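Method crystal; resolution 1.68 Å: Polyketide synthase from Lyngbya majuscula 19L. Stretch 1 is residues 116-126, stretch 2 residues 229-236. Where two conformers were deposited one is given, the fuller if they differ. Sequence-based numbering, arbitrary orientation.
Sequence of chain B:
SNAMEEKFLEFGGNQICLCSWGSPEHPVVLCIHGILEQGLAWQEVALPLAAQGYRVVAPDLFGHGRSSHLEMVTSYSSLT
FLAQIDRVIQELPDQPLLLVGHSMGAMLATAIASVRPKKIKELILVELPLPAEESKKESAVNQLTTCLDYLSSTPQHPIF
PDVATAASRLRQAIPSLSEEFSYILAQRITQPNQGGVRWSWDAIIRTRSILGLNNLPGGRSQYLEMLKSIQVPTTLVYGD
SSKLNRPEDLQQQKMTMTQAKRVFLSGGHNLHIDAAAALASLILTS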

ATOM      1  N   ARG B 116     -18.631   6.092  -4.009  1.00 23.98           N
ATOM      2  CA  ARG B 116     -19.350   7.313  -3.694  1.00 21.83           C
ATOM      3  C   ARG B 116     -20.361   7.674  -4.804  1.00 22.39           C
ATOM      4  O   ARG B 116     -20.324   8.791  -5.335  1.00 22.33           O
ATOM      5  CB  ARG B 116     -18.374   8.485  -3.555  1.00 23.91           C
ATOM      6  CG  ARG B 116     -17.188   8.244  -2.611  1.00 25.38           C
ATOM      7  CD  ARG B 116     -17.669   8.055  -1.178  1.00 23.88           C
ATOM      8  NE  ARG B 116     -16.539   7.928  -0.247  1.00 23.88           N
ATOM      9  CZ  ARG B 116     -16.586   7.273   0.912  1.00 27.69           C
ATOM     10  NH1 ARG B 116     -17.690   6.618   1.290  1.00 25.94           N
ATOM     11  NH2 ARG B 116     -15.501   7.238   1.681  1.00 27.23           N
ATOM     12  N   PRO B 117     -21.263   6.742  -5.156  1.00 23.12           N
ATOM     13  CA  PRO B 117     -22.161   7.034  -6.284  1.00 22.14           C
ATOM     14  C   PRO B 117     -23.011   8.289  -6.137  1.00 25.10           C
ATOM     15  O   PRO B 117     -23.281   8.956  -7.133  1.00 24.65           O
ATOM     16  CB  PRO B 117     -23.059   5.783  -6.345  1.00 28.87           C
ATOM     17  CG  PRO B 117     -22.975   5.184  -4.995  1.00 29.95           C
ATOM     18  CD  PRO B 117     -21.547   5.417  -4.582  1.00 27.23           C
ATOM     19  N   LYS B 118     -23.433   8.629  -4.915  1.00 22.03           N
ATOM     20  CA  LYS B 118     -24.313   9.789  -4.748  1.00 23.38           C
ATOM     21  C   LYS B 118     -23.608  11.101  -5.098  1.00 23.92           C
ATOM     22  O   LYS B 118     -24.252  12.105  -5.387  1.00 27.54           O
ATOM     23  CB  LYS B 118     -24.882   9.845  -3.329  1.00 26.59           C
ATOM     24  CG  LYS B 118     -25.697   8.620  -2.948  1.00 32.48           C
ATOM     25  CD  LYS B 118     -26.173   8.732  -1.504  1.00 38.02           C
ATOM     26  CE  LYS B 118     -26.988   7.515  -1.074  1.00 45.63           C
ATOM     27  NZ  LYS B 118     -26.113   6.335  -0.809  1.00 50.83           N
ATOM     28  N   LYS B 119     -22.280  11.071  -5.112  1.00 22.51           N
ATOM     29  CA  LYS B 119     -21.485  12.252  -5.408  1.00 22.97           C
ATOM     30  C   LYS B 119     -21.283  12.513  -6.903  1.00 22.83           C
ATOM     31  O   LYS B 119     -20.760  13.561  -7.282  1.00 23.08           O
ATOM     32  CB  LYS B 119     -20.141  12.171  -4.670  1.00 25.98           C
ATOM     33  CG  LYS B 119     -20.344  12.230  -3.140  1.00 33.53           C
ATOM     34  CD  LYS B 119     -19.041  12.157  -2.355  1.00 43.01           C
ATOM     35  CE  LYS B 119     -19.294  12.013  -0.854  1.00 46.69           C
ATOM     36  NZ  LYS B 119     -20.015  13.183  -0.272  1.00 51.65           N
ATOM     37  N   ILE B 120     -21.710  11.581  -7.740  1.00 20.16           N
ATOM     38  CA  ILE B 120     -21.320  11.611  -9.164  1.00 22.40           C
ATOM     39  C   ILE B 120     -22.541  11.757 -10.055  1.00 21.43           C
ATOM     40  O   ILE B 120     -23.388  10.854 -10.120  1.00 24.32           O
ATOM     41  CB  ILE B 120     -20.544  10.339  -9.608  1.00 24.85           C
ATOM     42  CG1 ILE B 120     -19.386   9.954  -8.649  1.00 26.10           C
ATOM     43  CG2 ILE B 120     -20.041  10.483 -11.062  1.00 21.60           C
ATOM     44  CD1 ILE B 120     -18.375  11.064  -8.325  1.00 27.39           C
ATOM     45  N   LYS B 121     -22.636  12.889 -10.746  1.00 21.11           N
ATOM     46  CA  LYS B 121     -23.761  13.136 -11.669  1.00 23.92           C
ATOM     47  C   LYS B 121     -23.616  12.285 -12.932  1.00 24.75           C
ATOM     48  O   LYS B 121     -24.583  11.647 -13.390  1.00 21.50           O
ATOM     49  CB  LYS B 121     -23.822  14.633 -12.025  1.00 24.19           C
ATOM     50  CG  LYS B 121     -24.852  15.038 -13.074  1.00 29.88           C
ATOM     51  CD  LYS B 121     -24.622  16.511 -13.453  1.00 28.97           C
ATOM     52  CE  LYS B 121     -25.888  17.176 -14.002  1.00 38.88           C
ATOM     53  NZ  LYS B 121     -26.314  16.631 -15.306  1.00 42.30           N
ATOM     54  N   GLU B 122     -22.412  12.286 -13.502  1.00 20.25           N
ATOM     55  CA  GLU B 122     -22.095  11.476 -14.690  1.00 20.36           C
ATOM     56  C   GLU B 122     -20.641  11.049 -14.607  1.00 20.16           C
ATOM     57  O   GLU B 122     -19.792  11.828 -14.197  1.00 19.76           O
ATOM     58  CB  GLU B 122     -22.316  12.260 -15.993  1.00 21.49           C
ATOM     59  CG  GLU B 122     -21.943  11.484 -17.297  1.00 27.39           C
ATOM     60  CD  GLU B 122     -23.102  10.661 -17.879  1.00 34.20           C
ATOM     61  OE1 GLU B 122     -24.269  10.987 -17.583  1.00 29.95           O
ATOM     62  OE2 GLU B 122     -22.849   9.706 -18.648  1.00 32.79           O
ATOM     63  N   LEU B 123     -20.385   9.809 -15.002  1.00 18.19           N
ATOM     64  CA  LEU B 123     -19.052   9.232 -15.014  1.00 16.85           C
ATOM     65  C   LEU B 123     -18.607   9.112 -16.457  1.00 19.19           C
ATOM     66  O   LEU B 123     -19.253   8.420 -17.248  1.00 21.23           O
ATOM     67  CB  LEU B 123     -19.104   7.849 -14.371  1.00 17.22           C
ATOM     68  CG  LEU B 123     -17.814   7.063 -14.245  1.00 18.54           C
ATOM     69  CD1 LEU B 123     -16.776   7.779 -13.316  1.00 18.32           C
ATOM     70  CD2 LEU B 123     -18.117   5.621 -13.735  1.00 19.22           C
ATOM     71  N   ILE B 124     -17.507   9.778 -16.798  1.00 17.34           N
ATOM     72  CA  ILE B 124     -17.013   9.814 -18.186  1.00 16.30           C
ATOM     73  C   ILE B 124     -15.663   9.100 -18.189  1.00 17.03           C
ATOM     74  O   ILE B 124     -14.688   9.592 -17.592  1.00 16.65           O
ATOM     75  CB  ILE B 124     -16.884  11.265 -18.707  1.00 17.26           C
ATOM     76  CG1 ILE B 124     -18.280  11.910 -18.698  1.00 19.55           C
ATOM     77  CG2 ILE B 124     -16.324  11.261 -20.143  1.00 17.95           C
ATOM     78  CD1 ILE B 124     -18.287  13.378 -18.562  1.00 34.28           C
ATOM     79  N   LEU B 125     -15.631   7.931 -18.837  1.00 15.84           N
ATOM     80  CA  LEU B 125     -14.467   7.042 -18.782  1.00 12.74           C
ATOM     81  C   LEU B 125     -13.757   7.067 -20.118  1.00 16.36           C
ATOM     82  O   LEU B 125     -14.251   6.514 -21.093  1.00 18.58           O
ATOM     83  CB  LEU B 125     -14.915   5.612 -18.406  1.00 14.21           C
ATOM     84  CG  LEU B 125     -15.670   5.586 -17.078  1.00 18.32           C
ATOM     85  CD1 LEU B 125     -16.230   4.184 -16.833  1.00 16.74           C
ATOM     86  CD2 LEU B 125     -14.754   6.025 -15.922  1.00 16.62           C
ATOM     87  N   VAL B 126     -12.620   7.764 -20.172  1.00 15.95           N
ATOM     88  CA  VAL B 126     -11.915   7.930 -21.442  1.00 15.85           C
ATOM     89  C   VAL B 126     -10.808   6.906 -21.512  1.00 19.44           C
ATOM     90  O   VAL B 126      -9.907   6.906 -20.662  1.00 16.68           O
ATOM     91  CB  VAL B 126     -11.326   9.348 -21.591  1.00 16.00           C
ATOM     92  CG1 VAL B 126     -10.696   9.539 -22.980  1.00 19.82           C
ATOM     93  CG2 VAL B 126     -12.434  10.382 -21.400  1.00 19.56           C
ATOM     94  N   SER B 229     -21.371  -3.235 -11.194  1.00 32.37           N
ATOM     95  CA  SER B 229     -22.057  -2.655 -10.027  1.00 37.58           C
ATOM     96  C   SER B 229     -22.333  -1.150 -10.128  1.00 34.28           C
ATOM     97  O   SER B 229     -23.158  -0.608  -9.368  1.00 33.71           O
ATOM     98  CB  SER B 229     -21.248  -2.926  -8.751  1.00 41.56           C
ATOM     99  OG  SER B 229     -20.162  -2.012  -8.610  1.00 43.46           O
ATOM    100  N   ILE B 230     -21.643  -0.483 -11.052  1.00 31.22           N
ATOM    101  CA  ILE B 230     -21.714   0.969 -11.231  0.60 30.49           C
ATOM    102  C   ILE B 230     -23.179   1.379 -11.477  1.00 32.73           C
ATOM    103  O   ILE B 230     -23.755   0.957 -12.480  1.00 31.43           O
ATOM    104  CB  ILE B 230     -20.801   1.438 -12.429  0.60 31.53           C
ATOM    105  CG1 ILE B 230     -19.315   1.065 -12.218  0.60 34.76           C
ATOM    106  CG2 ILE B 230     -20.955   2.942 -12.671  0.60 28.77           C
ATOM    107  CD1 ILE B 230     -18.409   1.077 -13.530  0.60 45.05           C
ATOM    108  N   GLN B 231     -23.754   2.189 -10.591  1.00 35.58           N
ATOM    109  CA  GLN B 231     -25.155   2.622 -10.728  1.00 41.28           C
ATOM    110  C   GLN B 231     -25.310   4.010 -11.346  1.00 38.85           C
ATOM    111  O   GLN B 231     -26.404   4.382 -11.808  1.00 44.17           O
ATOM    112  CB  GLN B 231     -25.864   2.564  -9.371  1.00 49.65           C
ATOM    113  CG  GLN B 231     -26.184   1.146  -8.873  1.00 57.44           C
ATOM    114  CD  GLN B 231     -27.411   0.526  -9.541  1.00 60.03           C
ATOM    115  OE1 GLN B 231     -27.443   0.322 -10.758  1.00 60.90           O
ATOM    116  NE2 GLN B 231     -28.421   0.202  -8.734  1.00 61.14           N
ATOM    117  N   VAL B 232     -24.203   4.747 -11.370  1.00 29.39           N
ATOM    118  CA  VAL B 232     -24.231   6.106 -11.887  0.50 24.94           C
ATOM    119  C   VAL B 232     -24.249   6.131 -13.412  1.00 25.51           C
ATOM    120  O   VAL B 232     -23.746   5.221 -14.076  1.00 24.32           O
ATOM    121  CB  VAL B 232     -23.076   7.004 -11.355  0.50 24.32           C
ATOM    122  CG1 VAL B 232     -23.123   7.108  -9.832  0.50 23.66           C
ATOM    123  CG2 VAL B 232     -21.726   6.518 -11.854  0.50 20.04           C
ATOM    124  N   PRO B 233     -24.890   7.179 -13.981  1.00 24.16           N
ATOM    125  CA  PRO B 233     -24.915   7.310 -15.447  1.00 23.77           C
ATOM    126  C   PRO B 233     -23.503   7.414 -16.006  1.00 23.35           C
ATOM    127  O   PRO B 233     -22.683   8.191 -15.496  1.00 22.90           O
ATOM    128  CB  PRO B 233     -25.678   8.617 -15.667  1.00 23.61           C
ATOM    129  CG  PRO B 233     -26.589   8.716 -14.457  1.00 23.32           C
ATOM    130  CD  PRO B 233     -25.711   8.222 -13.328  1.00 24.35           C
ATOM    131  N   THR B 234     -23.217   6.631 -17.041  1.00 20.06           N
ATOM    132  CA  THR B 234     -21.822   6.437 -17.455  1.00 21.12           C
ATOM    133  C   THR B 234     -21.692   6.572 -18.961  1.00 19.93           C
ATOM    134  O   THR B 234     -22.591   6.168 -19.675  1.00 22.03           O
ATOM    135  CB  THR B 234     -21.309   5.043 -16.994  1.00 24.17           C
ATOM    136  OG1 THR B 234     -21.371   4.977 -15.563  1.00 26.81           O
ATOM    137  CG2 THR B 234     -19.848   4.807 -17.448  1.00 25.08           C
ATOM    138  N   THR B 235     -20.593   7.186 -19.413  1.00 17.47           N
ATOM    139  CA  THR B 235     -20.239   7.243 -20.823  1.00 18.15           C
ATOM    140  C   THR B 235     -18.843   6.677 -21.001  1.00 22.53           C
ATOM    141  O   THR B 235     -17.879   7.188 -20.378  1.00 19.87           O
ATOM    142  CB  THR B 235     -20.246   8.696 -21.321  1.00 22.42           C
ATOM    143  OG1 THR B 235     -21.559   9.235 -21.121  1.00 22.42           O
ATOM    144  CG2 THR B 235     -19.884   8.776 -22.811  1.00 21.91           C
ATOM    145  N   LEU B 236     -18.756   5.619 -21.819  1.00 16.35           N
ATOM    146  CA  LEU B 236     -17.479   5.045 -22.239  1.00 18.29           C
ATOM    147  C   LEU B 236     -16.990   5.750 -23.498  1.00 19.56           C
ATOM    148  O   LEU B 236     -17.673   5.742 -24.531  1.00 20.15           O
ATOM    149  CB  LEU B 236     -17.600   3.526 -22.471  1.00 18.97           C
ATOM    150  CG  LEU B 236     -17.957   2.687 -21.248  1.00 20.74           C
ATOM    151  CD1 LEU B 236     -18.512   1.298 -21.645  1.00 25.29           C
ATOM    152  CD2 LEU B 236     -16.720   2.539 -20.305  1.00 23.36           C
TER

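The strand through Leu123, Ile124 and Leu125 pairs in parallel with the one through Thr234, Thr235 and Leu236, their directions 13° apart, and three backbone hydrogen bonds set their register. Leu123 N donates to Pro233 O (2.9 Å), Thr235 N to Leu123 O (2.8 Å), and Leu125 N to Thr235 O (2.8 Å, nearly straight at 179°). Proline has no amide hydrogen to give, but its carbonyl is a full acceptor, so Pro233 can open the ladder.

The side chains follow the alternation of the strands. Leu123, Leu125, Thr234 and Leu236 share one face. Leucine suits this buried face because its branched, purely apolar end can pack against neighbouring methyls and leaves no polar group unsatisfied. Leu125, with chi1 m and chi2 t, a common leucine rotamer, brings CD1 to 3.7 Å from Thr234 CG2 and to 3.9 Å from Leu236 CD2; Leu236 adopts the same m, t pair. Leu123 instead takes t, p, which places its CD2 4.0 Å from Ile230 CG2, while its CB lies 3.9 Å from Val232 CG2. Thr234, at chi1 m, turns its hydroxyl back along its own chain: OG1 donates to Val232 O at 2.8 Å, satisfying a polar group on a buried face while its methyl packs against leucine.

Ile124 and Thr235 occupy the other face. Thr235 is also m, and its OG1 donates to Glu122 OE2 at 2.8 Å. Glu122 starts sideways, but chi1 t and chi2 p bring its carboxylate to the other stretch, where Glu122 OE1 lies 3.4 Å from Pro233 CB and OE2 meets Thr235. Being buried, the carboxylate needs polar partners, and OE2 has another elsewhere in the structure.

Before the strands pair, Val232 points toward stretch 1. With chi1 m, Val232 CG1 lies 3.7 Å from Pro117 CB and 4.1 Å from Ile120 CB. Valine's two methyls, both carried on CB, let this short side chain touch Pro117 through CG1 and Leu123 through CG2, with Ile120 near both.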